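PDB 5JWC: NADH dehydrogenase, putative, which oxidises NADH, probably passing the electrons through its bound FAD to ubiquinone, as a type II NADH dehydrogenase of the malaria parasite. Local coordinates for residues P67-L72 and D159-I164; K166-I171 and D209-E214; N146-D149 and Y153-K156. All coordinates share one frame; numbering follows the deposited sequence.

Helix 158-174 ties the three contacts together. Its first half packs on the flavin-bearing segment 67-72 in contact 1, and its second half packs on helix 198-218 in contact 2, with the two centres about 13 Å apart. Contact 3 lies just upstream, where strand 153-154 leads into the same helix. Its centre is about 14 Å from that of contact 1 and about 20 Å from that of contact 2. Contact 1 reaches the FAD through Pro67 and bound inhibitor through Leu72 and Leu162, contact 2 holds part of another inhibitor pocket, and in contact 3 the Phe154 side chain stays about 9 Å from FAD while its neighbour Val155 touches the cofactor.

Contact 1 (P67-L72 and D159-I164); sequences PLLPCL and DDALKI. With FAD (flavin-adenine dinucleotide), chain C.
Ala161, the small residue on the inner face of helix 158-174, illustrates how a methyl group lets two backbones come close. Its CB packs on Leu72 CB at 4.0 Å and on the carbonyl O of Leu69 at 3.8 Å. That oxygen is already engaged within its own segment, accepting a hydrogen bond from Leu72 N over 3.0 Å, so the methyl covers a satisfied acceptor.

The remaining interactions between the segments are apolar. Leu69 keeps its CG beside its own backbone N (chi1 -83°), and from there its CD2 methyl reaches Ala161 CB at a looser 4.3 Å. One turn further on, Leu72 CG meets Leu162 CD2 at 3.9 Å, the two leucines crossing at a slant. The first torsion of Leu72 has an intermediate value of -145°. Val79 of helix 79-82 touches both leucines, closing this small cluster.

Contacts with the cofactor come from Pro67 and Leu69. Pro67 lies over the isoalloxazine near its reactive centre, with Pro67 CA 3.5 Å from FAD N5 and Pro67 CB 3.6 Å from FAD O4. Leu69 presents its second methyl to the other end of the ring system, Leu69 CD1 standing 4.1 Å from the FAD methyl C7M. The same leucine thus bridges flavin and helix, one branch to each.

Segment 67-72 therefore meets flavin through Pro67 and Leu69, and bound quinolone inhibitor through Leu72, which Leu162 joins from the helix. This is the flavin-binding part of a pyridine nucleotide-disulphide oxidoreductase fold, lying beside an inhibitor pocket; whether the quinone substrate also uses that pocket is not settled by the inhibitor alone.

Contact 2 (K166-I171 and D209-E214); sequences KKFLDI and DFINKE. With 4W0 (5-fluoro-3-methyl-2-{4-[4-(trifluoromethoxy)benzyl]phenyl}quinolin-4(1H)-one), chain M.
Phe168 and Phe210 bridge a wide gap between two helices, a clear example of large side chains spanning what backbones cannot. The axes of 166-171 and 209-214 come no closer than 13.3 Å and run 41° apart. Each phenylalanine sets its CG opposite its own backbone N (chi1 -180° for Phe168, -168° for Phe210), and the rings slide past one another from opposing directions. Helix 198-218 follows strand 190-194 of the parallel sheet and a Gly195, Gly197, Gly200 pattern consistent with a Rossmann-type nucleotide-binding turn.

The apolar contacts divide among four residues. Phe168 CE2 lies 4.0 Å from Phe210 CD2, an oblique meeting of rings, and Phe168 CZ reaches Ile211 CG1 at 3.7 Å. Leu169 comes at about a right angle to Phe210, its CD2 methyl 3.9 Å from Phe210 CE2 at the ring edge. Phe207 adds an edge-to-face partner to Phe168.

Among the polar groups, Lys166 NZ forms a salt bridge with Asp170 OD2 at 3.2 Å, a turn away on the same helix, though its hydrogen bonds to both carboxylate oxygens are weak. Glu214 OE1 lies at the edge of the Phe210 ring, in its plane, and forms a salt bridge with Arg517. Tyr463 OH and Asn466 N hydrogen-bond the Asp209 carboxylate beside the inhibitor.

Ligand contacts occupy the far side of helix 198-218. The extended chain of Lys213 passes across the benzylic carbon, its CD 3.3 Å from 4W0 C16. Asn212 CB stands 3.5 Å from 4W0 C19, and Asp209 OD2 lies 3.8 Å from 4W0 C11.

Chemically, then, 166-171 and 209-214 meet through apolar contacts, while Lys213 and Asn212 offer carbon atoms, and Asp209 its carboxylate, to the inhibitor.

Contact 3 (N146-D149 and Y153-K156); sequences NGVD and YFVK
Phe154 abuts both Val148 and Asp149 with the outer end of its ring, an instance of one aromatic side chain closing a tight return of the chain. The path starts at CB, from which CG leaves beside the backbone N and opposite the carbonyl carbon (chi1 -60°), carrying the ring toward the short helix 148-151. CG, CD1 and CD2 serve as the stem, and the far half of the ring makes the contact. CE1 meets Val148 CG2 at 3.8 Å, the methyl arriving at the ring edge and in its plane. The valine torsion (chi1 -1°) is far from staggered, so the exact place of CG2 is less certain. CE2 stands 3.7 Å from Asp149 OD1. At the tip, CZ lies 3.8 Å from the same Asp149 OD1 and 4.2 Å from Val148 CG2, with the carboxylate plane turned 59° from the ring. The meeting with the carboxylate is oblique, a van der Waals touch between its oxygen and ring carbons.

Beyond these two partners, Thr140 and Thr142 also touch Phe154, and Asp160 meets it from helix 158-174. Strand 153-154 is a short, weakly bonded edge strand of the five-stranded parallel sheet, which probably belongs to the NADH-binding domain. It is bonded through the Tyr153 backbone to Leu293 and Trp295 of strand 292-295, with helix 148-151 before it and helix 158-174 after it.

Contact 1 (P67-L72 and D159-I164)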
loop_
_atom_site.group_PDB
_atom_site.type_symbol
_atom_site.label_atom_id
_atom_site.label_comp_id
_atom_site.label_asym_id
_atom_site.label_seq_id
_atom_site.Cartn_x
_atom_site.Cartn_y
_atom_site.Cartn_z
ATOM N N PRO A 67 -8.258 12.564 10.631
ATOM C CA PRO A 67 -8.302 13.862 9.934
ATOM C C PRO A 67 -7.480 13.952 8.636
ATOM O O PRO A 67 -7.733 14.855 7.835
ATOM C CB PRO A 67 -7.722 14.834 10.964
ATOM C CG PRO A 67 -8.013 14.207 12.279
ATOM C CD PRO A 67 -7.849 12.716 12.043
ATOM N N LEU A 68 -6.522 13.049 8.441
ATOM C CA LEU A 68 -5.640 13.125 7.274
ATOM C C LEU A 68 -6.054 12.194 6.143
ATOM O O LEU A 68 -5.390 12.134 5.093
ATOM C CB LEU A 68 -4.199 12.841 7.698
ATOM C CG LEU A 68 -3.659 13.938 8.620
ATOM C CD1 LEU A 68 -2.258 13.636 9.076
ATOM C CD2 LEU A 68 -3.687 15.323 7.880
ATOM N N LEU A 69 -7.167 11.498 6.340
ATOM C CA LEU A 69 -7.690 10.561 5.337
ATOM C C LEU A 69 -7.940 11.200 3.938
ATOM O O LEU A 69 -7.657 10.573 2.913
ATOM C CB LEU A 69 -8.977 9.940 5.869
ATOM C CG LEU A 69 -8.761 8.734 6.807
ATOM C CD1 LEU A 69 -10.080 8.178 7.284
ATOM C CD2 LEU A 69 -7.947 7.617 6.147
ATOM N N PRO A 70 -8.455 12.449 3.882
ATOM C CA PRO A 70 -8.607 13.063 2.548
ATOM C C PRO A 70 -7.283 13.185 1.805
ATOM O O PRO A 70 -7.269 13.035 0.580
ATOM C CB PRO A 70 -9.179 14.448 2.868
ATOM C CG PRO A 70 -9.987 14.211 4.133
ATOM C CD PRO A 70 -9.107 13.268 4.927
ATOM N N CYS A 71 -6.194 13.433 2.533
ATOM C CA CYS A 71 -4.859 13.517 1.915
ATOM C C CYS A 71 -4.423 12.209 1.277
ATOM O O CYS A 71 -3.647 12.188 0.330
ATOM C CB CYS A 71 -3.828 13.932 2.947
ATOM S SG CYS A 71 -4.030 15.621 3.499
ATOM N N LEU A 72 -4.939 11.115 1.813
ATOM C CA LEU A 72 -4.639 9.790 1.311
ATOM C C LEU A 72 -5.351 9.516 -0.010
ATOM O O LEU A 72 -4.793 8.843 -0.884
ATOM C CB LEU A 72 -5.034 8.753 2.365
ATOM C CG LEU A 72 -4.258 7.475 2.598
ATOM C CD1 LEU A 72 -2.748 7.705 2.675
ATOM C CD2 LEU A 72 -4.801 6.834 3.892
ATOM N N ASP A 159 -8.629 1.886 4.318
ATOM C CA ASP A 159 -8.982 1.086 3.144
ATOM C C ASP A 159 -9.933 1.845 2.203
ATOM O O ASP A 159 -9.780 1.781 0.987
ATOM C CB ASP A 159 -9.619 -0.246 3.565
ATOM C CG ASP A 159 -9.942 -1.151 2.372
ATOM O OD1 ASP A 159 -11.099 -1.629 2.263
ATOM O OD2 ASP A 159 -9.040 -1.400 1.541
ATOM N N ASP A 160 -10.901 2.563 2.778
ATOM C CA ASP A 160 -11.833 3.376 1.998
ATOM C C ASP A 160 -11.089 4.392 1.133
ATOM O O ASP A 160 -11.364 4.535 -0.055
ATOM C CB ASP A 160 -12.799 4.149 2.903
ATOM C CG ASP A 160 -13.708 3.250 3.722
ATOM O OD1 ASP A 160 -13.876 2.069 3.373
ATOM O OD2 ASP A 160 -14.278 3.755 4.709
ATOM N N ALA A 161 -10.163 5.119 1.742
ATOM C CA ALA A 161 -9.457 6.182 1.025
ATOM C C ALA A 161 -8.623 5.616 -0.121
ATOM O O ALA A 161 -8.557 6.197 -1.202
ATOM C CB ALA A 161 -8.584 6.968 1.974
ATOM N N LEU A 162 -7.992 4.469 0.114
ATOM C CA LEU A 162 -7.150 3.858 -0.909
ATOM C C LEU A 162 -7.960 3.301 -2.097
ATOM O O LEU A 162 -7.497 3.312 -3.229
ATOM C CB LEU A 162 -6.288 2.759 -0.278
ATOM C CG LEU A 162 -5.390 3.349 0.820
ATOM C CD1 LEU A 162 -4.619 2.276 1.479
ATOM C CD2 LEU A 162 -4.408 4.363 0.267
ATOM N N LYS A 163 -9.161 2.809 -1.833
ATOM C CA LYS A 163 -10.016 2.307 -2.898
ATOM C C LYS A 163 -10.514 3.455 -3.757
ATOM O O LYS A 163 -10.636 3.330 -4.978
ATOM C CB LYS A 163 -11.184 1.540 -2.289
ATOM C CG LYS A 163 -10.761 0.190 -1.783
ATOM C CD LYS A 163 -11.907 -0.556 -1.123
ATOM C CE LYS A 163 -11.472 -1.989 -0.820
ATOM N NZ LYS A 163 -10.855 -2.595 -2.042
ATOM N N ILE A 164 -10.801 4.580 -3.108
ATOM C CA ILE A 164 -11.191 5.778 -3.820
ATOM C C ILE A 164 -10.068 6.226 -4.742
ATOM O O ILE A 164 -10.289 6.463 -5.933
ATOM C CB ILE A 164 -11.554 6.899 -2.839
ATOM C CG1 ILE A 164 -12.930 6.606 -2.227
ATOM C CG2 ILE A 164 -11.552 8.241 -3.546
ATOM C CD1 ILE A 164 -13.296 7.523 -1.078
HETATM P PA FAD C . -13.035 5.482 15.969
HETATM O O1A FAD C . -13.689 5.324 14.627
HETATM O O2A FAD C . -11.860 6.394 15.967
HETATM O O5B FAD C . -12.618 4.043 16.561
HETATM C C5B FAD C . -13.553 2.999 16.706
HETATM C C4B FAD C . -12.745 1.724 16.881
HETATM O O4B FAD C . -13.605 0.680 17.293
HETATM C C3B FAD C . -12.099 1.284 15.564
HETATM O O3B FAD C . -10.801 0.804 15.841
HETATM C C2B FAD C . -12.947 0.107 15.134
HETATM O O2B FAD C . -12.185 -0.815 14.390
HETATM C C1B FAD C . -13.326 -0.452 16.501
HETATM N N9A FAD C . -14.516 -1.306 16.520
HETATM C C8A FAD C . -15.660 -1.186 15.766
HETATM N N7A FAD C . -16.500 -2.185 16.135
HETATM C C5A FAD C . -15.914 -2.924 17.102
HETATM C C6A FAD C . -16.340 -4.038 17.808
HETATM N N6A FAD C . -17.569 -4.519 17.628
HETATM N N1A FAD C . -15.509 -4.579 18.763
HETATM C C2A FAD C . -14.269 -4.018 19.007
HETATM N N3A FAD C . -13.851 -2.909 18.296
HETATM C C4A FAD C . -14.663 -2.380 17.354
HETATM N N1 FAD C . -12.598 14.774 14.159
HETATM C C2 FAD C . -11.991 15.939 14.542
HETATM O O2 FAD C . -12.073 16.304 15.709
HETATM N N3 FAD C . -11.274 16.700 13.633
HETATM C C4 FAD C . -11.143 16.309 12.327
HETATM O O4 FAD C . -10.485 17.006 11.542
HETATM C C4X FAD C . -11.743 15.121 11.927
HETATM N N5 FAD C . -11.640 14.685 10.625
HETATM C C5X FAD C . -12.249 13.492 10.252
HETATM C C6 FAD C . -12.129 13.039 8.951
HETATM C C7 FAD C . -12.728 11.852 8.547
HETATM C C7M FAD C . -12.578 11.405 7.111
HETATM C C8 FAD C . -13.446 11.096 9.464
HETATM C C8M FAD C . -14.104 9.812 9.051
HETATM C C9 FAD C . -13.567 11.548 10.780
HETATM C C9A FAD C . -12.964 12.739 11.177
HETATM N N10 FAD C . -13.072 13.191 12.481
HETATM C C10 FAD C . -12.464 14.361 12.853
HETATM C "C1'" FAD C . -13.880 12.442 13.500
HETATM C "C2'" FAD C . -13.139 11.386 14.279
HETATM O "O2'" FAD C . -12.564 10.480 13.380
HETATM C "C3'" FAD C . -14.166 10.632 15.104
HETATM O "O3'" FAD C . -14.928 11.518 15.892
HETATM C "C4'" FAD C . -13.389 9.660 15.975
HETATM O "O4'" FAD C . -12.944 8.639 15.120
HETATM C "C5'" FAD C . -14.223 9.077 17.105
HETATM O "O5'" FAD C . -13.368 8.259 17.877
HETATM P P FAD C . -13.886 6.820 18.383
HETATM O O1P FAD C . -12.827 6.198 19.265
HETATM O O2P FAD C . -15.215 7.048 19.047
HETATM O O3P FAD C . -14.152 5.976 17.024
#

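Contact 2 (K166-I171 and D209-E214)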
loop_
_atom_site.group_PDB
_atom_site.type_symbol
_atom_site.label_atom_id
_atom_site.label_comp_id
_atom_site.label_asym_id
_atom_site.label_seq_id
_atom_site.Cartn_x
_atom_site.Cartn_y
_atom_site.Cartn_z
ATOM N N LYS A 166 -7.547 4.411 -5.855
ATOM C CA LYS A 166 -7.329 3.419 -6.906
ATOM C C LYS A 166 -8.405 3.504 -8.017
ATOM O O LYS A 166 -8.084 3.392 -9.206
ATOM C CB LYS A 166 -7.281 2.005 -6.318
ATOM C CG LYS A 166 -7.222 0.907 -7.402
ATOM C CD LYS A 166 -6.905 -0.466 -6.825
ATOM C CE LYS A 166 -6.859 -1.551 -7.928
ATOM N NZ LYS A 166 -6.373 -1.061 -9.245
ATOM N N LYS A 167 -9.668 3.705 -7.629
ATOM C CA LYS A 167 -10.742 3.794 -8.605
ATOM C C LYS A 167 -10.514 4.981 -9.535
ATOM O O LYS A 167 -10.625 4.853 -10.744
ATOM C CB LYS A 167 -12.113 3.902 -7.930
ATOM C CG LYS A 167 -13.279 4.130 -8.935
ATOM C CD LYS A 167 -13.508 2.906 -9.816
ATOM C CE LYS A 167 -14.794 3.055 -10.638
ATOM N NZ LYS A 167 -15.024 1.854 -11.479
ATOM N N PHE A 168 -10.181 6.128 -8.968
ATOM C CA PHE A 168 -9.912 7.301 -9.776
ATOM C C PHE A 168 -8.749 7.043 -10.758
ATOM O O PHE A 168 -8.823 7.403 -11.927
ATOM C CB PHE A 168 -9.602 8.505 -8.893
ATOM C CG PHE A 168 -9.320 9.749 -9.673
ATOM C CD1 PHE A 168 -10.332 10.362 -10.402
ATOM C CD2 PHE A 168 -8.045 10.302 -9.697
ATOM C CE1 PHE A 168 -10.084 11.511 -11.142
ATOM C CE2 PHE A 168 -7.791 11.455 -10.439
ATOM C CZ PHE A 168 -8.811 12.057 -11.154
ATOM N N LEU A 169 -7.690 6.403 -10.274
ATOM C CA LEU A 169 -6.558 6.090 -11.132
ATOM C C LEU A 169 -6.961 5.099 -12.227
ATOM O O LEU A 169 -6.507 5.234 -13.360
ATOM C CB LEU A 169 -5.378 5.551 -10.304
ATOM C CG LEU A 169 -4.826 6.594 -9.319
ATOM C CD1 LEU A 169 -3.689 6.054 -8.443
ATOM C CD2 LEU A 169 -4.372 7.864 -10.064
ATOM N N ASP A 170 -7.798 4.116 -11.897
ATOM C CA ASP A 170 -8.254 3.136 -12.882
ATOM C C ASP A 170 -9.040 3.824 -14.005
ATOM O O ASP A 170 -8.945 3.435 -15.169
ATOM C CB ASP A 170 -9.163 2.067 -12.245
ATOM C CG ASP A 170 -8.410 1.054 -11.409
ATOM O OD1 ASP A 170 -9.071 0.415 -10.561
ATOM O OD2 ASP A 170 -7.181 0.907 -11.586
ATOM N N ILE A 171 -9.854 4.810 -13.639
ATOM C CA ILE A 171 -10.714 5.485 -14.608
ATOM C C ILE A 171 -9.869 6.288 -15.574
ATOM O O ILE A 171 -10.156 6.315 -16.770
ATOM C CB ILE A 171 -11.756 6.424 -13.935
ATOM C CG1 ILE A 171 -12.801 5.614 -13.166
ATOM C CG2 ILE A 171 -12.473 7.283 -14.996
ATOM C CD1 ILE A 171 -13.604 6.454 -12.159
ATOM N N ASP A 209 -6.754 19.543 -6.668
ATOM C CA ASP A 209 -5.313 19.790 -6.759
ATOM C C ASP A 209 -4.613 18.711 -7.598
ATOM O O ASP A 209 -3.822 19.017 -8.491
ATOM C CB ASP A 209 -4.663 19.833 -5.384
ATOM C CG ASP A 209 -5.059 21.065 -4.564
ATOM O OD1 ASP A 209 -5.692 22.010 -5.095
ATOM O OD2 ASP A 209 -4.718 21.072 -3.364
ATOM N N PHE A 210 -4.900 17.455 -7.282
ATOM C CA PHE A 210 -4.336 16.316 -8.010
ATOM C C PHE A 210 -4.617 16.457 -9.530
ATOM O O PHE A 210 -3.703 16.382 -10.365
ATOM C CB PHE A 210 -4.920 15.015 -7.442
ATOM C CG PHE A 210 -4.226 13.764 -7.909
ATOM C CD1 PHE A 210 -2.926 13.800 -8.368
ATOM C CD2 PHE A 210 -4.882 12.544 -7.876
ATOM C CE1 PHE A 210 -2.280 12.635 -8.799
ATOM C CE2 PHE A 210 -4.246 11.381 -8.313
ATOM C CZ PHE A 210 -2.939 11.436 -8.777
ATOM N N ILE A 211 -5.883 16.680 -9.868
ATOM C CA ILE A 211 -6.329 16.867 -11.249
ATOM C C ILE A 211 -5.617 18.034 -11.954
ATOM O O ILE A 211 -5.140 17.895 -13.097
ATOM C CB ILE A 211 -7.866 17.056 -11.281
ATOM C CG1 ILE A 211 -8.532 15.729 -10.897
ATOM C CG2 ILE A 211 -8.361 17.490 -12.658
ATOM C CD1 ILE A 211 -9.994 15.838 -10.496
ATOM N N ASN A 212 -5.510 19.163 -11.257
ATOM C CA ASN A 212 -4.858 20.342 -11.809
ATOM C C ASN A 212 -3.348 20.254 -11.895
ATOM O O ASN A 212 -2.731 21.049 -12.586
ATOM C CB ASN A 212 -5.228 21.578 -10.995
ATOM C CG ASN A 212 -6.571 22.137 -11.389
ATOM O OD1 ASN A 212 -6.946 22.083 -12.555
ATOM N ND2 ASN A 212 -7.313 22.657 -10.422
ATOM N N LYS A 213 -2.737 19.321 -11.173
ATOM C CA LYS A 213 -1.283 19.236 -11.216
ATOM C C LYS A 213 -0.785 17.965 -11.915
ATOM O O LYS A 213 -0.544 17.977 -13.114
ATOM C CB LYS A 213 -0.695 19.321 -9.815
ATOM C CG LYS A 213 0.815 19.554 -9.823
ATOM C CD LYS A 213 1.386 19.617 -8.427
ATOM C CE LYS A 213 2.810 20.160 -8.433
ATOM N NZ LYS A 213 3.354 20.269 -7.046
ATOM N N GLU A 214 -0.637 16.874 -11.168
ATOM C CA GLU A 214 -0.035 15.666 -11.720
ATOM C C GLU A 214 -0.874 15.054 -12.841
ATOM O O GLU A 214 -0.325 14.594 -13.836
ATOM C CB GLU A 214 0.205 14.626 -10.615
ATOM C CG GLU A 214 1.295 15.032 -9.604
ATOM C CD GLU A 214 0.764 15.847 -8.431
ATOM O OE1 GLU A 214 -0.433 16.238 -8.441
ATOM O OE2 GLU A 214 1.555 16.089 -7.489
HETATM C C1 4W0 M . -3.083 19.616 2.619
HETATM C C2 4W0 M . -2.960 19.702 1.222
HETATM C C3 4W0 M . -2.018 20.573 0.648
HETATM C C4 4W0 M . -1.191 21.374 1.456
HETATM C C5 4W0 M . -1.310 21.287 2.849
HETATM C C6 4W0 M . -2.243 20.418 3.432
HETATM O O1 4W0 M . -3.626 25.265 -10.557
HETATM C C7 4W0 M . -0.184 22.301 0.828
HETATM C C8 4W0 M . -0.081 22.387 -0.619
HETATM C C9 4W0 M . -0.959 21.539 -1.456
HETATM C C10 4W0 M . -0.979 21.551 -2.969
HETATM C C11 4W0 M . -1.332 22.713 -3.657
HETATM C C12 4W0 M . -1.402 22.732 -5.046
HETATM C C13 4W0 M . -1.141 21.557 -5.716
HETATM C C14 4W0 M . -0.826 20.406 -5.048
HETATM C C15 4W0 M . -0.756 20.385 -3.672
HETATM O O2 4W0 M . 0.539 22.985 1.519
HETATM N N 4W0 M . -1.910 20.658 -0.832
HETATM C C16 4W0 M . -1.170 21.404 -7.207
HETATM C C17 4W0 M . -1.854 22.438 -8.058
HETATM C C18 4W0 M . -3.179 22.789 -7.835
HETATM C C19 4W0 M . -3.770 23.740 -8.664
HETATM C C20 4W0 M . -3.038 24.297 -9.719
HETATM C C21 4W0 M . -1.717 23.929 -9.943
HETATM C C22 4W0 M . -1.130 22.992 -9.114
HETATM C C23 4W0 M . 0.936 23.324 -1.228
HETATM F F1 4W0 M . -0.524 22.038 3.622
HETATM C C24 4W0 M . -3.556 26.595 -10.104
HETATM F F2 4W0 M . -4.279 26.693 -8.985
HETATM F F3 4W0 M . -4.076 27.413 -11.035
HETATM F F4 4W0 M . -2.273 26.906 -9.866
#

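Contact 3 (N146-D149 and Y153-K156)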
loop_
_atom_site.group_PDB
_atom_site.type_symbol
_atom_site.label_atom_id
_atom_site.label_comp_id
_atom_site.label_asym_id
_atom_site.label_seq_id
_atom_site.Cartn_x
_atom_site.Cartn_y
_atom_site.Cartn_z
ATOM N N ASN A 146 -31.536 4.270 -1.866
ATOM C CA ASN A 146 -31.330 3.170 -2.787
ATOM C C ASN A 146 -30.035 3.342 -3.567
ATOM O O ASN A 146 -29.808 4.390 -4.176
ATOM C CB ASN A 146 -32.521 3.062 -3.740
ATOM C CG ASN A 146 -32.333 1.997 -4.794
ATOM O OD1 ASN A 146 -32.214 0.806 -4.480
ATOM N ND2 ASN A 146 -32.306 2.416 -6.063
ATOM N N GLY A 147 -29.177 2.324 -3.511
ATOM C CA GLY A 147 -27.989 2.282 -4.346
ATOM C C GLY A 147 -26.675 2.830 -3.794
ATOM O O GLY A 147 -25.618 2.605 -4.392
ATOM N N VAL A 148 -26.703 3.578 -2.695
ATOM C CA VAL A 148 -25.430 4.109 -2.205
ATOM C C VAL A 148 -24.526 3.011 -1.624
ATOM O O VAL A 148 -23.321 3.038 -1.847
ATOM C CB VAL A 148 -25.611 5.325 -1.207
ATOM C CG1 VAL A 148 -27.040 5.715 -0.988
ATOM C CG2 VAL A 148 -24.729 5.239 0.034
ATOM N N ASP A 149 -25.072 2.036 -0.908
ATOM C CA ASP A 149 -24.182 1.005 -0.374
ATOM C C ASP A 149 -23.626 0.141 -1.518
ATOM O O ASP A 149 -22.486 -0.328 -1.465
ATOM C CB ASP A 149 -24.902 0.137 0.662
ATOM C CG ASP A 149 -24.027 -0.168 1.878
ATOM O OD1 ASP A 149 -22.792 -0.326 1.712
ATOM O OD2 ASP A 149 -24.569 -0.206 3.005
ATOM N N TYR A 153 -18.562 5.074 -2.834
ATOM C CA TYR A 153 -17.377 4.838 -2.007
ATOM C C TYR A 153 -17.462 5.663 -0.716
ATOM O O TYR A 153 -17.630 6.886 -0.772
ATOM C CB TYR A 153 -16.103 5.210 -2.775
ATOM C CG TYR A 153 -15.792 4.256 -3.904
ATOM C CD1 TYR A 153 -14.767 3.320 -3.789
ATOM C CD2 TYR A 153 -16.528 4.281 -5.079
ATOM C CE1 TYR A 153 -14.490 2.440 -4.808
ATOM C CE2 TYR A 153 -16.253 3.404 -6.109
ATOM C CZ TYR A 153 -15.232 2.489 -5.968
ATOM O OH TYR A 153 -14.959 1.610 -6.983
ATOM N N PHE A 154 -17.334 5.003 0.433
ATOM C CA PHE A 154 -17.321 5.708 1.708
ATOM C C PHE A 154 -15.921 6.238 2.013
ATOM O O PHE A 154 -14.955 5.845 1.356
ATOM C CB PHE A 154 -17.790 4.792 2.838
ATOM C CG PHE A 154 -19.186 4.269 2.652
ATOM C CD1 PHE A 154 -20.122 4.995 1.939
ATOM C CD2 PHE A 154 -19.564 3.052 3.202
ATOM C CE1 PHE A 154 -21.419 4.519 1.763
ATOM C CE2 PHE A 154 -20.858 2.568 3.030
ATOM C CZ PHE A 154 -21.785 3.308 2.306
ATOM N N VAL A 155 -15.817 7.127 3.006
ATOM C CA VAL A 155 -14.536 7.684 3.414
ATOM C C VAL A 155 -14.378 7.600 4.911
ATOM O O VAL A 155 -14.368 8.629 5.584
ATOM C CB VAL A 155 -14.372 9.178 3.026
ATOM C CG1 VAL A 155 -12.888 9.562 2.992
ATOM C CG2 VAL A 155 -14.988 9.452 1.715
ATOM N N LYS A 156 -14.257 6.402 5.460
ATOM C CA LYS A 156 -14.225 6.338 6.915
ATOM C C LYS A 156 -12.914 5.785 7.457
ATOM O O LYS A 156 -12.562 6.051 8.604
ATOM C CB LYS A 156 -15.404 5.527 7.443
ATOM C CG LYS A 156 -16.309 6.361 8.365
ATOM C CD LYS A 156 -17.023 5.483 9.365
ATOM C CE LYS A 156 -16.002 4.919 10.319
ATOM N NZ LYS A 156 -16.482 4.764 11.673
#